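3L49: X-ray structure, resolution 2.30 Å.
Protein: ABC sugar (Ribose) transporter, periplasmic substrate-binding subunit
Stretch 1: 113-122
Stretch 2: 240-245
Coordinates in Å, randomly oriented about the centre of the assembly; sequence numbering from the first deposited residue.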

# COMPACT_ATOMS: atom_id res chain seq x y z
N GLU A 113 15.05 -0.19 -0.43
CA GLU A 113 15.56 0.85 -1.33
C GLU A 113 15.10 2.26 -0.99
O GLU A 113 15.89 3.20 -1.03
N LEU A 114 13.82 2.40 -0.63
CA LEU A 114 13.29 3.69 -0.20
C LEU A 114 14.02 4.17 1.06
O LEU A 114 14.50 5.31 1.11
N ALA A 115 14.15 3.29 2.05
CA ALA A 115 14.90 3.59 3.28
C ALA A 115 16.35 3.96 2.99
O ALA A 115 16.88 4.91 3.57
N LEU A 116 16.97 3.21 2.07
CA LEU A 116 18.36 3.45 1.67
C LEU A 116 18.52 4.80 0.99
O LEU A 116 19.49 5.51 1.25
N GLN A 117 17.56 5.14 0.13
CA GLN A 117 17.52 6.46 -0.52
C GLN A 117 17.45 7.60 0.50
O GLN A 117 18.14 8.61 0.36
N MET A 118 16.60 7.42 1.50
CA MET A 118 16.41 8.37 2.58
C MET A 118 17.71 8.65 3.36
O MET A 118 18.04 9.80 3.63
N VAL A 119 18.44 7.59 3.70
CA VAL A 119 19.69 7.74 4.45
C VAL A 119 20.84 8.27 3.57
O VAL A 119 21.70 9.03 4.04
N ALA A 120 20.81 7.92 2.29
CA ALA A 120 21.72 8.52 1.30
C ALA A 120 21.49 10.03 1.19
O ALA A 120 22.45 10.80 1.22
N ASP A 121 20.23 10.44 1.06
CA ASP A 121 19.87 11.87 1.00
C ASP A 121 20.19 12.61 2.30
O ASP A 121 20.53 13.79 2.28
N LEU A 122 20.05 11.92 3.44
CA LEU A 122 20.45 12.47 4.74
C LEU A 122 21.97 12.54 4.91
O LEU A 122 22.46 13.29 5.75
N ALA A 240 9.38 16.95 -1.71
CA ALA A 240 9.12 15.52 -1.87
C ALA A 240 10.38 14.84 -2.40
O ALA A 240 10.88 15.22 -3.45
N GLY A 241 10.87 13.85 -1.66
CA GLY A 241 12.21 13.28 -1.87
C GLY A 241 12.34 12.04 -2.74
O GLY A 241 13.27 11.96 -3.55
N ALA A 242 11.44 11.07 -2.57
CA ALA A 242 11.41 9.86 -3.39
C ALA A 242 10.12 9.08 -3.23
O ALA A 242 9.46 9.16 -2.19
N VAL A 243 9.77 8.32 -4.25
CA VAL A 243 8.57 7.49 -4.23
C VAL A 243 8.83 6.14 -4.91
O VAL A 243 9.48 6.07 -5.95
N ALA A 244 8.36 5.07 -4.28
CA ALA A 244 8.36 3.76 -4.90
C ALA A 244 7.09 3.61 -5.75
O ALA A 244 6.01 3.35 -5.23
N ALA A 245 7.24 3.80 -7.06
CA ALA A 245 6.08 3.78 -7.96
C ALA A 245 5.67 2.38 -8.39
O ALA A 245 6.41 1.71 -9.11

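A helix that lies against a β-strand can meet it closely where the strand carries small residues, and the pairing of helix 113-122 with strand 240-245 in this periplasmic sugar-binding subunit is a compact example. The two segments run nearly antiparallel, with 168° between their N-to-C directions, and their axes approach to 9.0 Å. The interface is modest, burying 173 Å² over both sides, and no hydrogen bond crosses it; packing is by van der Waals contact.

The apolar part of the contact centres on Leu114. Its CA-to-CB bond points toward the strand, and the side chain adopts chi1 t and chi2 p, which brings CD1 to the strand backbone. There Leu114 CD1 lies 3.9 Å from Ala242 O and 4.3 Å from Ala244 N, so much of what the leucine touches on the strand is main chain. Its one apolar side-chain partner there is Ala242, with Leu114 CD1 at 4.2 Å from Ala242 CB. Leu114 CD1 thus reaches both the methyl of Ala242 and the strand backbone beside it. Ala244 also directs its CB toward the helix, and Ala244 CA lies 6.8 Å from Leu114 CA. Between these two alanines, Val243 follows the alternation expected of a strand: its CA-to-CB bond points away from the helix, with chi1 p, and its contribution here is slight.

One helical turn along from Leu114, Gln117 makes an aliphatic contact in spite of its polar end. With its CB also directed toward the strand, and chi1 t and chi2 p, it places Gln117 CG 4.0 Å from Ala242 CB. Ala242 therefore meets both Leu114 and Gln117, a natural result of the i, i+3 spacing that sets two side chains on one helical face.

The polar side chains form no hydrogen bond across the interface; the one recorded within the two stretches lies along the helix. The amide of Gln117 turns along its own helix, where Gln117 NE2 donates a hydrogen bond to Asp121 OD2 at 3.0 Å, with an N-H...acceptor angle of 142°. This i, i+4 link joins the same two residues as the backbone hydrogen bond from Asp121 N to Gln117 O, at 2.9 Å. Asp121, with chi1 m, also points its CB toward the strand, but its approach is loose: Asp121 OD1 is 4.3 Å from Gly241 O, a proximity of two oxygens rather than a bond, and OD1 is hydrogen-bonded elsewhere in the structure. Gly241 has no side chain, so it meets the carboxylate with backbone alone.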

# COMPACT_ATOMS: atom_id res chain seq x y z
CB GLU A 113 15.22 0.54 -2.79
CG GLU A 113 16.10 -0.54 -3.39
CD GLU A 113 15.62 -1.01 -4.75
OE1 GLU A 113 15.33 -0.16 -5.62
OE2 GLU A 113 15.54 -2.25 -4.94
CB LEU A 114 11.77 3.60 0.04
CG LEU A 114 11.04 4.91 0.34
CD1 LEU A 114 10.88 5.75 -0.91
CD2 LEU A 114 9.69 4.66 0.97
CB ALA A 115 14.83 2.43 4.24
CB LEU A 116 18.87 2.32 0.77
CG LEU A 116 19.23 1.01 1.45
CD1 LEU A 116 19.16 -0.13 0.45
CD2 LEU A 116 20.60 1.10 2.12
CB GLN A 117 16.34 6.55 -1.48
CG GLN A 117 16.39 7.79 -2.33
CD GLN A 117 17.62 7.81 -3.19
OE1 GLN A 117 17.87 6.87 -3.95
NE2 GLN A 117 18.43 8.86 -3.06
CB MET A 118 15.31 7.87 3.51
CG MET A 118 14.82 8.87 4.55
SD MET A 118 13.47 8.25 5.58
CE MET A 118 12.69 7.12 4.45
CB VAL A 119 20.05 6.46 5.29
CG1 VAL A 119 20.04 5.24 4.45
CG2 VAL A 119 21.40 6.60 5.96
CB ALA A 120 21.57 7.84 -0.06
CB ASP A 121 18.39 12.05 0.67
CG ASP A 121 18.04 11.67 -0.77
OD1 ASP A 121 16.83 11.59 -1.08
OD2 ASP A 121 18.95 11.46 -1.59
CB LEU A 122 19.85 11.63 5.87
CG LEU A 122 18.40 11.88 6.24
CD1 LEU A 122 17.90 10.75 7.11
CD2 LEU A 122 18.23 13.22 6.95
CB ALA A 240 7.94 15.29 -2.79
CB ALA A 242 12.62 8.94 -3.10
CB VAL A 243 7.34 8.24 -4.84
CG1 VAL A 243 7.55 8.60 -6.32
CG2 VAL A 243 6.07 7.45 -4.66
CB ALA A 244 8.43 2.67 -3.85
CB ALA A 245 6.35 4.63 -9.16